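Local coordinates for Adc operon repressor AdcR (Streptococcus pneumoniae, PDB 3TGN), which represses zinc-uptake and surface-antigen genes when zinc is present, and can also activate another gene, as a homodimeric zinc-responsive DNA-binding regulator, at residues Gly28-Glu33 with Thr39-Leu44. Numbering follows the deposited sequence.
Sequences GHCTSE and TQEHIL. With ZN (zinc ion), chain F; ZN (zinc ion), chain E.
SG of Cys30 lies trans to the backbone N (chi1 176°), beside the carbonyl carbon, while Glu41, its chain extended beyond CG, carries a carboxylate out from helix 38-50; the two meet at a zinc ion. The metal binds Cys30 SG at 2.2 Å and Glu41 OE1 at 2.0 Å. A water and Glu107 of helix 102-123 complete a four-ligand site. Glu41 binds chiefly through one oxygen, since OE2 stays 2.9 Å from the zinc. Ser32 OG donates a 2.7 Å hydrogen bond to Glu41 OE2, meeting it from above the carboxylate plane, 37° out of it. In this MarR-family winged helix-turn-helix protein, the zinc thus ties the loop between helices 3-19 and 38-50 to both helix 38-50 and helix 102-123. The loop also folds back on its own ligand: Ser32 N donates a nearly straight bond (164°) to Cys30 SG, which probably tempers the charge on the thiolate. One residue along the helix, His42 binds the other zinc through ND1 at 2.0 Å, together with Glu24, His108 and His112. Glu41 OE1 is also hydrogen-bonded to His108 ND1, which probably helps to orient that ring.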
loop_
_atom_site.group_PDB
_atom_site.type_symbol
_atom_site.label_atom_id
_atom_site.label_comp_id
_atom_site.label_asym_id
_atom_site.label_seq_id
_atom_site.Cartn_x
_atom_site.Cartn_y
_atom_site.Cartn_z
ATOM N N GLY B 28 -9.957 10.349 -4.906
ATOM C CA GLY B 28 -10.417 11.017 -6.110
ATOM C C GLY B 28 -9.345 11.195 -7.169
ATOM O O GLY B 28 -8.186 10.826 -6.970
ATOM N N HIS B 29 -9.734 11.778 -8.299
ATOM C CA HIS B 29 -8.846 11.894 -9.451
ATOM C C HIS B 29 -7.932 13.112 -9.378
ATOM O O HIS B 29 -8.310 14.152 -8.842
ATOM C CB HIS B 29 -9.662 11.949 -10.745
ATOM C CG HIS B 29 -10.553 10.764 -10.947
ATOM N ND1 HIS B 29 -11.902 10.883 -11.205
ATOM C CD2 HIS B 29 -10.289 9.437 -10.932
ATOM C CE1 HIS B 29 -12.431 9.680 -11.339
ATOM N NE2 HIS B 29 -11.473 8.784 -11.177
ATOM N N CYS B 30 -6.727 12.968 -9.922
ATOM C CA CYS B 30 -5.814 14.090 -10.099
ATOM C C CYS B 30 -6.415 15.075 -11.102
ATOM O O CYS B 30 -7.022 14.666 -12.091
ATOM C CB CYS B 30 -4.461 13.580 -10.600
ATOM S SG CYS B 30 -3.235 14.859 -10.979
ATOM N N THR B 31 -6.257 16.371 -10.850
ATOM C CA THR B 31 -6.865 17.382 -11.715
ATOM C C THR B 31 -5.849 18.168 -12.547
ATOM O O THR B 31 -6.206 19.124 -13.237
ATOM C CB THR B 31 -7.737 18.370 -10.912
ATOM O OG1 THR B 31 -6.941 19.008 -9.905
ATOM C CG2 THR B 31 -8.896 17.642 -10.249
ATOM N N SER B 32 -4.587 17.754 -12.488
ATOM C CA SER B 32 -3.514 18.452 -13.193
ATOM C C SER B 32 -3.714 18.485 -14.707
ATOM O O SER B 32 -4.307 17.573 -15.285
ATOM C CB SER B 32 -2.164 17.816 -12.859
ATOM O OG SER B 32 -1.857 17.980 -11.486
ATOM N N GLU B 33 -3.204 19.543 -15.338
ATOM C CA GLU B 33 -3.306 19.728 -16.783
ATOM C C GLU B 33 -2.144 19.046 -17.500
ATOM O O GLU B 33 -2.118 18.951 -18.728
ATOM C CB GLU B 33 -3.329 21.219 -17.128
ATOM C CG GLU B 33 -4.380 22.021 -16.373
ATOM C CD GLU B 33 -5.793 21.586 -16.699
ATOM O OE1 GLU B 33 -6.022 21.105 -17.828
ATOM O OE2 GLU B 33 -6.675 21.722 -15.826
ATOM N N THR B 39 4.166 9.691 -8.361
ATOM C CA THR B 39 5.467 9.862 -7.729
ATOM C C THR B 39 6.119 11.175 -8.162
ATOM O O THR B 39 6.692 11.893 -7.341
ATOM C CB THR B 39 6.405 8.673 -8.032
ATOM O OG1 THR B 39 5.817 7.463 -7.537
ATOM C CG2 THR B 39 7.754 8.873 -7.366
ATOM N N GLN B 40 6.019 11.488 -9.451
ATOM C CA GLN B 40 6.551 12.740 -9.979
ATOM C C GLN B 40 5.899 13.950 -9.314
ATOM O O GLN B 40 6.590 14.867 -8.876
ATOM C CB GLN B 40 6.373 12.814 -11.498
ATOM C CG GLN B 40 7.379 11.993 -12.294
ATOM C CD GLN B 40 7.084 11.997 -13.787
ATOM O OE1 GLN B 40 6.057 11.480 -14.230
ATOM N NE2 GLN B 40 7.987 12.583 -14.568
ATOM N N GLU B 41 4.571 13.952 -9.239
ATOM C CA GLU B 41 3.856 15.057 -8.600
ATOM C C GLU B 41 4.261 15.216 -7.141
ATOM O O GLU B 41 4.449 16.336 -6.657
ATOM C CB GLU B 41 2.340 14.867 -8.695
ATOM C CG GLU B 41 1.755 15.139 -10.069
ATOM C CD GLU B 41 0.256 15.404 -10.020
ATOM O OE1 GLU B 41 -0.351 15.201 -8.947
ATOM O OE2 GLU B 41 -0.310 15.822 -11.053
ATOM N N HIS B 42 4.394 14.095 -6.439
ATOM C CA HIS B 42 4.758 14.131 -5.028
ATOM C C HIS B 42 6.150 14.734 -4.853
ATOM O O HIS B 42 6.392 15.505 -3.925
ATOM C CB HIS B 42 4.695 12.732 -4.410
ATOM C CG HIS B 42 4.698 12.736 -2.913
ATOM N ND1 HIS B 42 3.539 12.721 -2.166
ATOM C CD2 HIS B 42 5.718 12.765 -2.023
ATOM C CE1 HIS B 42 3.847 12.735 -0.881
ATOM N NE2 HIS B 42 5.162 12.763 -0.768
ATOM N N ILE B 43 7.060 14.383 -5.758
ATOM C CA ILE B 43 8.402 14.957 -5.751
ATOM C C ILE B 43 8.336 16.467 -5.912
ATOM O O ILE B 43 8.991 17.205 -5.177
ATOM C CB ILE B 43 9.290 14.362 -6.860
ATOM C CG1 ILE B 43 9.660 12.917 -6.524
ATOM C CG2 ILE B 43 10.549 15.188 -7.037
ATOM C CD1 ILE B 43 10.625 12.283 -7.507
ATOM N N LEU B 44 7.539 16.928 -6.871
ATOM C CA LEU B 44 7.373 18.363 -7.081
ATOM C C LEU B 44 6.811 19.046 -5.832
ATOM O O LEU B 44 7.204 20.161 -5.493
ATOM C CB LEU B 44 6.491 18.637 -8.304
ATOM C CG LEU B 44 7.103 18.242 -9.652
ATOM C CD1 LEU B 44 6.160 18.578 -10.802
ATOM C CD2 LEU B 44 8.445 18.923 -9.846
HETATM ZN ZN ZN F . -2.339 15.501 -9.042
HETATM ZN ZN ZN E . 1.586 12.580 -2.681
HETATM O O HOH W 1 -2.569 14.111 -7.508
#